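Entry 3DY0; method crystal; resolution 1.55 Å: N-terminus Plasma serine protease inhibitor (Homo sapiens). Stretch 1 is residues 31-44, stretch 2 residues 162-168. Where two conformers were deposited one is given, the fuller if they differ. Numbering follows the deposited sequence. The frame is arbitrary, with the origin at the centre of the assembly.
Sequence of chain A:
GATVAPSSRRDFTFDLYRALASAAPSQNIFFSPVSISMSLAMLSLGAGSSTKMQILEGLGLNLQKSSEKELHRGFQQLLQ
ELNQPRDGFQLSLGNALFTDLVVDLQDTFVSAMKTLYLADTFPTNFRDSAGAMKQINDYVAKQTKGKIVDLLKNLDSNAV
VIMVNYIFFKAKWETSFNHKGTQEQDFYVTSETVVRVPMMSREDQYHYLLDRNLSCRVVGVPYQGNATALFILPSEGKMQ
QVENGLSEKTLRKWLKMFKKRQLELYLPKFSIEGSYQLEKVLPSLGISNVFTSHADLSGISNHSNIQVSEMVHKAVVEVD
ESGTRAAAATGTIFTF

Stretch 1, residues 31-44: FSPVSISMSLAMLS
Stretch 2 162-168: IMVNYIF

A helix, residues 33-44, packs against a strand, residues 162-168, of the same chain; their axes approach to 8.2 Å and their N-to-C directions lie 155° apart, so the two run roughly antiparallel. In the register, Ser35 and Asn165 face each other, with CA atoms 6.1 Å apart. The helix is regular, with phi/psi near -64/-41 and i to i-4 backbone bonds from Ile36 N to Ser44 N; the strand is extended, phi -100 to -144, psi 122 to 155. Its alternation turns the CA-to-CB bonds of Met163, Asn165 and Ile167 toward the helix and those of Val164 and Tyr166 away. The contact buries 432 Å², both sides summed.

Asn165 has the most surface covered by the helix stretch, 94 Å², and supplies the polar centre. With chi1 167° (t) and chi2 -88°, its amide reaches the helix, where Ser35 OG (chi1 t) donates a hydrogen bond to Asn165 OD1 at 2.7 Å. Met38 (t, t, m) brings its SD to 3.3 Å from Asn165 ND2. Ser39 OG sits 3.5 Å from Asn165 CB. The m rotamer of Ser39 lets its OG donate to Ser35 O, one turn back in the helix, at 2.8 Å. One water then joins the two stretches, its O donating to Ser39 OG at 2.9 Å and to Met163 O at 3.0 Å.

Met163, with 86 Å² covered, reaches from the strand to the helix with its chain at t, t, p, ending beside Ser39, Met42 and Leu43. Its SD packs 3.6 Å from Met42 CB, and its CE reaches 3.5 Å from Ser39 O and 4.2 Å from Leu43 CB, so the terminal methyl lies against both backbone and side chain. Met42 (m, t, m) points its CA-to-CB bond toward the strand and brings its own CE to 4.3 Å from Asn165 CB.

Ile167, with 57 Å² covered and chi1 and chi2 both t, packs against the start of the helix. Its CD1 lies 3.5 Å from Val34 CG1 (Val34 chi1 67°, p), while its CG2 approaches Ser32 OG at 3.7 Å and Ser35 CB at 4.3 Å. Ser32 (chi1 t) is the N-cap: its OG accepts from Ser35 N at 3.2 Å, satisfying an amide at the helix start that has no preceding turn to bond. Apolar contacts thus flank the buried Asn165 amide along the strand, and Ile36 and Leu40 turn their CA-to-CB bonds away from it.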

# COMPACT_ATOMS: atom_id res chain seq x y z
N PHE A 31 -3.00 3.51 -0.94
CA PHE A 31 -2.80 2.10 -0.65
C PHE A 31 -1.34 1.81 -0.37
O PHE A 31 -0.48 2.67 -0.58
CB PHE A 31 -3.30 1.21 -1.80
CG PHE A 31 -2.51 1.32 -3.08
CD1 PHE A 31 -2.71 2.39 -3.95
CD2 PHE A 31 -1.59 0.33 -3.44
CE1 PHE A 31 -2.02 2.46 -5.17
CE2 PHE A 31 -0.89 0.39 -4.65
CZ PHE A 31 -1.11 1.46 -5.52
N SER A 32 -1.07 0.61 0.13
CA SER A 32 0.30 0.19 0.40
C SER A 32 0.71 -0.87 -0.61
O SER A 32 0.26 -2.01 -0.54
CB SER A 32 0.45 -0.39 1.81
OG SER A 32 1.75 -0.95 1.95
N PRO A 33 1.59 -0.50 -1.55
CA PRO A 33 2.03 -1.47 -2.56
C PRO A 33 2.67 -2.70 -1.92
O PRO A 33 2.40 -3.84 -2.33
CB PRO A 33 3.02 -0.66 -3.39
CG PRO A 33 2.43 0.73 -3.34
CD PRO A 33 2.07 0.85 -1.87
N VAL A 34 3.52 -2.49 -0.92
CA VAL A 34 4.20 -3.61 -0.28
C VAL A 34 3.23 -4.56 0.43
O VAL A 34 3.42 -5.77 0.42
CB VAL A 34 5.29 -3.13 0.70
CG1 VAL A 34 4.67 -2.42 1.89
CG2 VAL A 34 6.14 -4.31 1.15
N SER A 35 2.18 -4.01 1.04
CA SER A 35 1.21 -4.86 1.73
C SER A 35 0.52 -5.80 0.75
O SER A 35 0.34 -6.99 1.02
CB SER A 35 0.15 -4.00 2.42
OG SER A 35 -0.85 -4.83 3.00
N ILE A 36 0.13 -5.26 -0.40
CA ILE A 36 -0.56 -6.04 -1.41
C ILE A 36 0.36 -7.01 -2.14
O ILE A 36 -0.01 -8.17 -2.36
CB ILE A 36 -1.28 -5.11 -2.40
CG1 ILE A 36 -2.25 -4.22 -1.62
CG2 ILE A 36 -2.03 -5.94 -3.44
CD1 ILE A 36 -2.92 -3.13 -2.43
N SER A 37 1.56 -6.55 -2.49
CA SER A 37 2.53 -7.41 -3.17
C SER A 37 2.91 -8.57 -2.27
O SER A 37 3.02 -9.71 -2.73
CB SER A 37 3.79 -6.62 -3.53
OG SER A 37 3.53 -5.63 -4.51
N MET A 38 3.12 -8.28 -0.99
CA MET A 38 3.50 -9.32 -0.04
C MET A 38 2.36 -10.32 0.07
O MET A 38 2.57 -11.53 0.10
CB MET A 38 3.84 -8.72 1.33
CG MET A 38 4.21 -9.77 2.39
SD MET A 38 5.07 -9.09 3.82
CE MET A 38 6.71 -8.84 3.13
N SER A 39 1.12 -9.82 0.09
CA SER A 39 -0.04 -10.71 0.18
C SER A 39 -0.14 -11.62 -1.04
O SER A 39 -0.43 -12.80 -0.91
CB SER A 39 -1.33 -9.89 0.31
OG SER A 39 -1.36 -9.17 1.53
N LEU A 40 0.11 -11.06 -2.22
CA LEU A 40 0.06 -11.84 -3.45
C LEU A 40 1.20 -12.86 -3.49
O LEU A 40 1.03 -13.98 -3.97
CB LEU A 40 0.13 -10.91 -4.66
CG LEU A 40 -1.18 -10.19 -4.99
CD1 LEU A 40 -0.94 -9.14 -6.06
CD2 LEU A 40 -2.22 -11.20 -5.46
N ALA A 41 2.37 -12.47 -2.99
CA ALA A 41 3.51 -13.38 -2.95
C ALA A 41 3.19 -14.57 -2.04
O ALA A 41 3.49 -15.71 -2.37
CB ALA A 41 4.75 -12.65 -2.46
N MET A 42 2.60 -14.30 -0.88
CA MET A 42 2.24 -15.37 0.04
C MET A 42 1.18 -16.26 -0.61
O MET A 42 1.23 -17.49 -0.50
CB MET A 42 1.70 -14.80 1.35
CG MET A 42 2.77 -14.10 2.18
SD MET A 42 2.21 -13.62 3.82
CE MET A 42 0.90 -12.43 3.39
N LEU A 43 0.23 -15.64 -1.29
CA LEU A 43 -0.83 -16.38 -1.95
C LEU A 43 -0.24 -17.33 -3.00
O LEU A 43 -0.72 -18.46 -3.16
CB LEU A 43 -1.82 -15.41 -2.61
CG LEU A 43 -3.02 -16.00 -3.36
CD1 LEU A 43 -3.83 -16.89 -2.42
CD2 LEU A 43 -3.88 -14.87 -3.90
N SER A 44 0.81 -16.89 -3.70
CA SER A 44 1.43 -17.73 -4.72
C SER A 44 2.06 -18.99 -4.14
O SER A 44 2.24 -19.98 -4.85
CB SER A 44 2.48 -16.94 -5.52
OG SER A 44 3.70 -16.80 -4.82
N ILE A 162 -8.35 -16.84 6.53
CA ILE A 162 -8.14 -15.44 6.19
C ILE A 162 -6.67 -15.16 6.44
O ILE A 162 -6.16 -15.35 7.55
CB ILE A 162 -9.01 -14.46 7.03
CG1 ILE A 162 -10.49 -14.68 6.70
CG2 ILE A 162 -8.61 -13.01 6.71
CD1 ILE A 162 -11.44 -13.69 7.36
N MET A 163 -5.99 -14.72 5.39
CA MET A 163 -4.57 -14.41 5.47
C MET A 163 -4.46 -12.90 5.59
O MET A 163 -5.03 -12.17 4.79
CB MET A 163 -3.86 -14.89 4.21
CG MET A 163 -2.38 -14.59 4.17
SD MET A 163 -1.60 -15.41 2.77
CE MET A 163 -2.37 -14.52 1.41
N VAL A 164 -3.73 -12.45 6.60
CA VAL A 164 -3.58 -11.03 6.86
C VAL A 164 -2.17 -10.50 6.78
O VAL A 164 -1.22 -11.14 7.23
CB VAL A 164 -4.12 -10.68 8.27
CG1 VAL A 164 -3.85 -9.21 8.60
CG2 VAL A 164 -5.60 -11.00 8.36
N ASN A 165 -2.03 -9.33 6.16
CA ASN A 165 -0.76 -8.63 6.13
C ASN A 165 -1.08 -7.25 6.67
O ASN A 165 -2.15 -6.70 6.38
CB ASN A 165 -0.17 -8.46 4.73
CG ASN A 165 0.99 -7.47 4.72
OD1 ASN A 165 0.79 -6.26 4.56
ND2 ASN A 165 2.20 -7.96 4.93
N TYR A 166 -0.17 -6.70 7.46
CA TYR A 166 -0.37 -5.37 8.00
C TYR A 166 0.94 -4.62 7.90
O TYR A 166 2.02 -5.22 7.86
CB TYR A 166 -0.80 -5.43 9.47
CG TYR A 166 0.25 -6.01 10.39
CD1 TYR A 166 1.31 -5.23 10.85
CD2 TYR A 166 0.21 -7.35 10.75
CE1 TYR A 166 2.31 -5.78 11.65
CE2 TYR A 166 1.21 -7.91 11.55
CZ TYR A 166 2.25 -7.12 11.99
OH TYR A 166 3.24 -7.67 12.77
N ILE A 167 0.83 -3.30 7.84
CA ILE A 167 2.01 -2.44 7.80
C ILE A 167 1.68 -1.19 8.60
O ILE A 167 0.56 -0.65 8.52
CB ILE A 167 2.40 -2.08 6.34
CG1 ILE A 167 3.64 -1.17 6.34
CG2 ILE A 167 1.23 -1.42 5.62
CD1 ILE A 167 4.22 -0.90 4.96
N PHE A 168 2.63 -0.75 9.41
CA PHE A 168 2.45 0.45 10.22
C PHE A 168 3.70 1.32 10.10
O PHE A 168 4.82 0.84 10.29
CB PHE A 168 2.22 0.12 11.69
CG PHE A 168 2.12 1.34 12.57
CD1 PHE A 168 0.95 2.08 12.61
CD2 PHE A 168 3.22 1.78 13.30
CE1 PHE A 168 0.87 3.25 13.36
CE2 PHE A 168 3.15 2.94 14.06
CZ PHE A 168 1.97 3.68 14.09
O HOH W 1 -3.39 -10.99 2.64